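Local coordinates for hypothetical protein Atu1913 (PDB 2B1Y), which is of unknown function but associates with a second copy of itself through beta sheets that draw strands from both chains, at the interface of chains A and B. Numbering follows the deposited sequence. Chains: chain A/B, hypothetical protein Atu1913.

The interface of chains A and B. Residues chain A 49, 51-53, 74, 76; chain B 32-35.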
loop_
_atom_site.group_PDB
_atom_site.type_symbol
_atom_site.label_atom_id
_atom_site.label_comp_id
_atom_site.label_asym_id
_atom_site.label_seq_id
_atom_site.Cartn_x
_atom_site.Cartn_y
_atom_site.Cartn_z
ATOM N N PHE A 49 -0.549 2.954 -7.169
ATOM C CA PHE A 49 0.871 2.827 -6.804
ATOM C C PHE A 49 1.558 1.745 -7.636
ATOM O O PHE A 49 1.142 0.565 -7.637
ATOM C CB PHE A 49 1.003 2.550 -5.301
ATOM C CG PHE A 49 2.413 2.340 -4.845
ATOM C CD1 PHE A 49 3.448 3.211 -5.249
ATOM C CD2 PHE A 49 2.698 1.301 -3.938
ATOM C CE1 PHE A 49 4.774 3.018 -4.786
ATOM C CE2 PHE A 49 4.008 1.106 -3.471
ATOM C CZ PHE A 49 5.040 1.951 -3.902
ATOM N N TYR A 51 5.514 0.259 -9.161
ATOM C CA TYR A 51 6.968 0.294 -9.063
ATOM C C TYR A 51 7.548 -0.952 -9.709
ATOM O O TYR A 51 6.829 -1.919 -10.024
ATOM C CB TYR A 51 7.455 0.419 -7.585
ATOM C CG TYR A 51 7.027 -0.778 -6.759
ATOM C CD1 TYR A 51 5.795 -0.792 -6.098
ATOM C CD2 TYR A 51 7.840 -1.912 -6.667
ATOM C CE1 TYR A 51 5.390 -1.919 -5.339
ATOM C CE2 TYR A 51 7.449 -3.021 -5.939
ATOM C CZ TYR A 51 6.229 -3.015 -5.274
ATOM O OH TYR A 51 5.876 -4.131 -4.560
ATOM N N LEU A 52 8.856 -0.921 -9.888
ATOM C CA LEU A 52 9.608 -2.032 -10.437
ATOM C C LEU A 52 10.438 -2.599 -9.317
ATOM O O LEU A 52 11.017 -1.847 -8.551
ATOM C CB LEU A 52 10.560 -1.550 -11.519
ATOM C CG LEU A 52 9.912 -0.884 -12.721
ATOM C CD1 LEU A 52 10.984 -0.688 -13.768
ATOM C CD2 LEU A 52 8.826 -1.741 -13.270
ATOM N N GLY A 53 10.495 -3.921 -9.235
ATOM C CA GLY A 53 11.334 -4.593 -8.217
ATOM C C GLY A 53 10.566 -5.661 -7.481
ATOM O O GLY A 53 9.698 -6.329 -8.048
ATOM N N ILE A 74 13.819 2.766 -3.467
ATOM C CA ILE A 74 13.486 2.477 -2.077
ATOM C C ILE A 74 14.005 1.124 -1.735
ATOM O O ILE A 74 13.749 0.173 -2.459
ATOM C CB ILE A 74 11.952 2.493 -1.848
ATOM C CG1 ILE A 74 11.407 3.889 -2.093
ATOM C CG2 ILE A 74 11.580 1.933 -0.445
ATOM C CD1 ILE A 74 12.011 4.986 -1.310
ATOM N N ASP A 76 13.407 -1.366 1.498
ATOM C CA ASP A 76 12.514 -1.326 2.661
ATOM C C ASP A 76 12.228 -2.670 3.282
ATOM O O ASP A 76 12.387 -3.729 2.667
ATOM C CB ASP A 76 11.197 -0.619 2.304
ATOM C CG ASP A 76 10.299 -1.481 1.416
ATOM O OD1 ASP A 76 10.330 -1.327 0.188
ATOM O OD2 ASP A 76 9.617 -2.375 1.950
ATOM N N VAL B 32 13.171 -4.144 -2.851
ATOM C CA VAL B 32 13.842 -3.120 -3.630
ATOM C C VAL B 32 12.818 -2.609 -4.623
ATOM O O VAL B 32 12.246 -3.396 -5.363
ATOM C CB VAL B 32 15.064 -3.732 -4.382
ATOM C CG1 VAL B 32 15.726 -2.700 -5.365
ATOM C CG2 VAL B 32 16.077 -4.224 -3.400
ATOM N N ARG B 33 12.591 -1.300 -4.652
ATOM C CA ARG B 33 11.522 -0.761 -5.505
ATOM C C ARG B 33 12.064 0.489 -6.174
ATOM O O ARG B 33 12.450 1.436 -5.483
ATOM C CB ARG B 33 10.308 -0.363 -4.660
ATOM C CG ARG B 33 9.928 -1.311 -3.550
ATOM C CD ARG B 33 8.583 -0.895 -2.953
ATOM N NE ARG B 33 8.401 -1.404 -1.602
ATOM C CZ ARG B 33 7.236 -1.743 -1.059
ATOM N NH1 ARG B 33 7.220 -2.169 0.204
ATOM N NH2 ARG B 33 6.107 -1.685 -1.767
ATOM N N LEU B 34 12.063 0.503 -7.503
ATOM C CA LEU B 34 12.441 1.637 -8.288
ATOM C C LEU B 34 11.135 2.293 -8.770
ATOM O O LEU B 34 10.280 1.601 -9.317
ATOM C CB LEU B 34 13.251 1.138 -9.490
ATOM C CG LEU B 34 13.576 2.232 -10.522
ATOM C CD1 LEU B 34 14.566 3.280 -9.946
ATOM C CD2 LEU B 34 14.123 1.595 -11.830
HETATM N N MSE B 35 10.977 3.597 -8.574
HETATM C CA MSE B 35 9.711 4.262 -8.904
HETATM C C MSE B 35 9.892 5.695 -9.341
HETATM O O MSE B 35 10.912 6.329 -9.059
HETATM C CB MSE B 35 8.781 4.215 -7.675
HETATM C CG MSE B 35 9.424 4.888 -6.439
HETATM SE SE MSE B 35 8.337 4.681 -4.829
HETATM C CE MSE B 35 8.862 2.897 -4.349
#
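B:Arg33 grips the carboxylate of A:Asp76 side-on with two nitrogens of its guanidinium. NE donates to OD1 of A:Asp76 at 2.6 Å, a salt bridge that meets the oxygen on its syn side but tilted well out of the carboxylate plane. The terminal NH1 donates to A:Asp76 OD2 at 3.0 Å, nearly straight at the hydrogen but from above the carboxylate plane. Both oxygens lie near the guanidinium plane, yet the two flat groups are turned 42° apart. The arginine chain is extended from CG to NE and runs over one face of the A:Tyr51 ring. Its CD sits over the ring centre, 3.8 Å from the centroid, in a CH-pi contact. A:Tyr51 CG lies between its backbone N and carbonyl carbon (chi1 62°), which turns a ring face toward the arginine chain. Selenomethionine B:Met35 points to the same side of its strand as B:Arg33. Its chain bends at chi3 (81°), and the terminal CE packs on A:Ile74 CG1 at 3.5 Å. Its selenium meets the edge of the A:Phe49 ring, 3.9 Å from CE1.

Backbone bonds set these side chains in register. Strand 30-36 of chain B lies between strands 52-56 and 69-76 of chain A and runs antiparallel to both. On one side, A:Leu52 and B:Leu34 exchange a pair of bonds, with B:Leu34 N to A:Leu52 O at 2.8 Å. On the other, A:Ile74 N reaches B:Arg33 O at 2.8 Å, and B:Arg33 N returns a bond to A:Ile74 O. The sheet is therefore built from both chains, and the two-fold repeats this patch with the chains exchanged. Strands contributed across the chains suggest an intertwined dimer, though the structure alone does not show that it forms in the cell. The arginine-aspartate pair would help to fasten the inserted strand.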